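Local coordinates for peptidoglycan N-acetylglucosamine deacetylase (Bacillus cereus, PDB 5N1J) that removes the acetyl group from N-acetylglucosamine residues of peptidoglycan by metal-dependent hydrolysis, releasing acetate, at the zinc ion site. Coordinates in Å, arbitrary orientation; residue numbers count along the deposited sequence, not the author numbering.

The zinc ion site. Residues 9-10, 59, 63, 97, 99-100, 163. With ZN (zinc ion), chain B; ACT (acetate ion), chain C.
Pro99 wedges between the two zinc-binding imidazoles: its CB sits over the centre of the His63 ring, 3.6 Å above the plane, while its CG covers the rim of one His59 face. The opposite face of His59 looks toward the carboxylate of Asp9, and His63 CE1 rests over the rim of the Tyr100 ring. At the edge of His63, in its plane, lie His59 CD2 and the Tyr100 hydroxyl; the edge of the His163 ring points at the Asp10 carboxylate.

Both histidines hold CG anti to the backbone N (chi1 -165° for His59, -154° for His63) and bind zinc through NE2. In His59 the other nitrogen, ND1, donates to Arg97 O at 2.7 Å, approaching from above the carbonyl plane, which fixes the ring's rotation. The Tyr100 hydroxyl donates to His63 O, nearly along the C=O axis, and ties the Tyr100 side chain to the His63 backbone.

Asp10 OD1 reaches the metal at 2.1 Å; its other oxygen, OD2, holds the zinc-bound water at 2.6 Å. Acetate, a common crystallisation additive and also the reaction product, chelates through O and OXT, completing a distorted six-coordinate shell. Tyr100 N, from the backbone, gives acetate OXT an almost straight hydrogen bond of 2.9 Å (176° at H). Asp9 OD2 closes to 2.7 Å of acetate O; both would normally only accept, so one may carry a proton, which the structure alone does not show. His163 NE2 makes a weak, bent contact with the same O. Behind Asp9, Arg97 forms a salt bridge that positions the carboxylate, its NH1 meeting the syn lone pair of Asp9 OD1 at a slant, 2.8 Å away.

In this His-His-Asp centre of a NodB-type deacetylase, Asp9 is the catalytic base and His163 the acid. Acetate probably lies where the substrate's acetyl group would, letting zinc polarise the acetamide and activate water for peptidoglycan deacetylation.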
loop_
_atom_site.group_PDB
_atom_site.type_symbol
_atom_site.label_atom_id
_atom_site.label_comp_id
_atom_site.label_asym_id
_atom_site.label_seq_id
_atom_site.Cartn_x
_atom_site.Cartn_y
_atom_site.Cartn_z
ATOM N N ASP A 9 -14.267 25.386 -15.807
ATOM C CA ASP A 9 -14.277 24.119 -16.540
ATOM C C ASP A 9 -15.575 23.895 -17.317
ATOM O O ASP A 9 -16.635 24.383 -16.912
ATOM C CB ASP A 9 -14.103 22.932 -15.568
ATOM C CG ASP A 9 -12.687 22.804 -15.013
ATOM O OD1 ASP A 9 -11.864 23.708 -15.250
ATOM O OD2 ASP A 9 -12.410 21.777 -14.337
ATOM N N ASP A 10 -15.459 23.120 -18.396
ATOM C CA ASP A 10 -16.565 22.445 -19.093
ATOM C C ASP A 10 -17.224 23.295 -20.173
ATOM O O ASP A 10 -18.198 22.856 -20.796
ATOM C CB ASP A 10 -17.658 21.969 -18.108
ATOM C CG ASP A 10 -17.212 20.822 -17.198
ATOM O OD1 ASP A 10 -16.036 20.390 -17.207
ATOM O OD2 ASP A 10 -18.073 20.346 -16.422
ATOM N N HIS A 59 -9.719 20.563 -21.644
ATOM C CA HIS A 59 -10.458 19.778 -20.649
ATOM C C HIS A 59 -11.012 18.491 -21.295
ATOM O O HIS A 59 -11.950 17.896 -20.778
ATOM C CB HIS A 59 -11.583 20.624 -20.044
ATOM C CG HIS A 59 -12.161 20.053 -18.774
ATOM N ND1 HIS A 59 -11.372 19.543 -17.763
ATOM C CD2 HIS A 59 -13.444 19.922 -18.357
ATOM C CE1 HIS A 59 -12.149 19.113 -16.779
ATOM N NE2 HIS A 59 -13.411 19.339 -17.113
ATOM N N HIS A 63 -14.794 13.964 -22.029
ATOM C CA HIS A 63 -15.021 14.095 -20.589
ATOM C C HIS A 63 -15.477 12.751 -20.026
ATOM O O HIS A 63 -16.254 12.702 -19.076
ATOM C CB HIS A 63 -16.056 15.185 -20.289
ATOM C CG HIS A 63 -15.923 15.809 -18.930
ATOM N ND1 HIS A 63 -16.361 15.189 -17.776
ATOM C CD2 HIS A 63 -15.428 17.010 -18.546
ATOM C CE1 HIS A 63 -16.129 15.979 -16.739
ATOM N NE2 HIS A 63 -15.584 17.101 -17.184
ATOM N N ARG A 97 -6.470 20.315 -17.795
ATOM C CA ARG A 97 -7.217 20.117 -16.544
ATOM C C ARG A 97 -7.953 18.792 -16.673
ATOM O O ARG A 97 -8.807 18.633 -17.552
ATOM C CB ARG A 97 -8.168 21.315 -16.324
ATOM C CG ARG A 97 -9.350 21.165 -15.353
ATOM C CD ARG A 97 -8.937 20.987 -13.898
ATOM N NE ARG A 97 -8.222 22.107 -13.265
ATOM C CZ ARG A 97 -8.750 23.285 -12.922
ATOM N NH1 ARG A 97 -10.008 23.591 -13.208
ATOM N NH2 ARG A 97 -7.996 24.179 -12.298
ATOM N N PRO A 99 -10.530 15.930 -16.505
ATOM C CA PRO A 99 -11.897 15.711 -16.041
ATOM C C PRO A 99 -11.882 14.857 -14.770
ATOM O O PRO A 99 -11.151 13.864 -14.719
ATOM C CB PRO A 99 -12.556 14.975 -17.224
ATOM C CG PRO A 99 -11.791 15.536 -18.448
ATOM C CD PRO A 99 -10.364 15.665 -17.949
ATOM N N TYR A 100 -12.633 15.288 -13.762
ATOM C CA TYR A 100 -12.728 14.605 -12.461
ATOM C C TYR A 100 -11.437 14.655 -11.630
ATOM O O TYR A 100 -11.334 13.972 -10.605
ATOM C CB TYR A 100 -13.153 13.136 -12.640
ATOM C CG TYR A 100 -14.323 12.985 -13.587
ATOM C CD1 TYR A 100 -15.623 13.282 -13.170
ATOM C CD2 TYR A 100 -14.130 12.566 -14.897
ATOM C CE1 TYR A 100 -16.698 13.161 -14.049
ATOM C CE2 TYR A 100 -15.188 12.443 -15.775
ATOM C CZ TYR A 100 -16.471 12.743 -15.345
ATOM O OH TYR A 100 -17.522 12.618 -16.227
ATOM N N HIS A 163 -17.309 26.019 -12.602
ATOM C CA HIS A 163 -17.802 25.607 -13.915
ATOM C C HIS A 163 -18.636 26.741 -14.513
ATOM O O HIS A 163 -19.662 27.095 -13.943
ATOM C CB HIS A 163 -18.628 24.323 -13.791
ATOM C CG HIS A 163 -17.885 23.192 -13.149
ATOM N ND1 HIS A 163 -17.765 23.057 -11.782
ATOM C CD2 HIS A 163 -17.205 22.150 -13.689
ATOM C CE1 HIS A 163 -17.051 21.977 -11.508
ATOM N NE2 HIS A 163 -16.700 21.410 -12.649
HETATM ZN ZN ZN B . -15.145 18.838 -16.044
HETATM C C ACT C . -13.778 18.898 -13.789
HETATM O O ACT C . -14.302 19.915 -14.320
HETATM O OXT ACT C . -14.103 17.776 -14.255
HETATM C CH3 ACT C . -12.816 19.013 -12.642
HETATM O O HOH W 1 -16.915 18.667 -14.777
#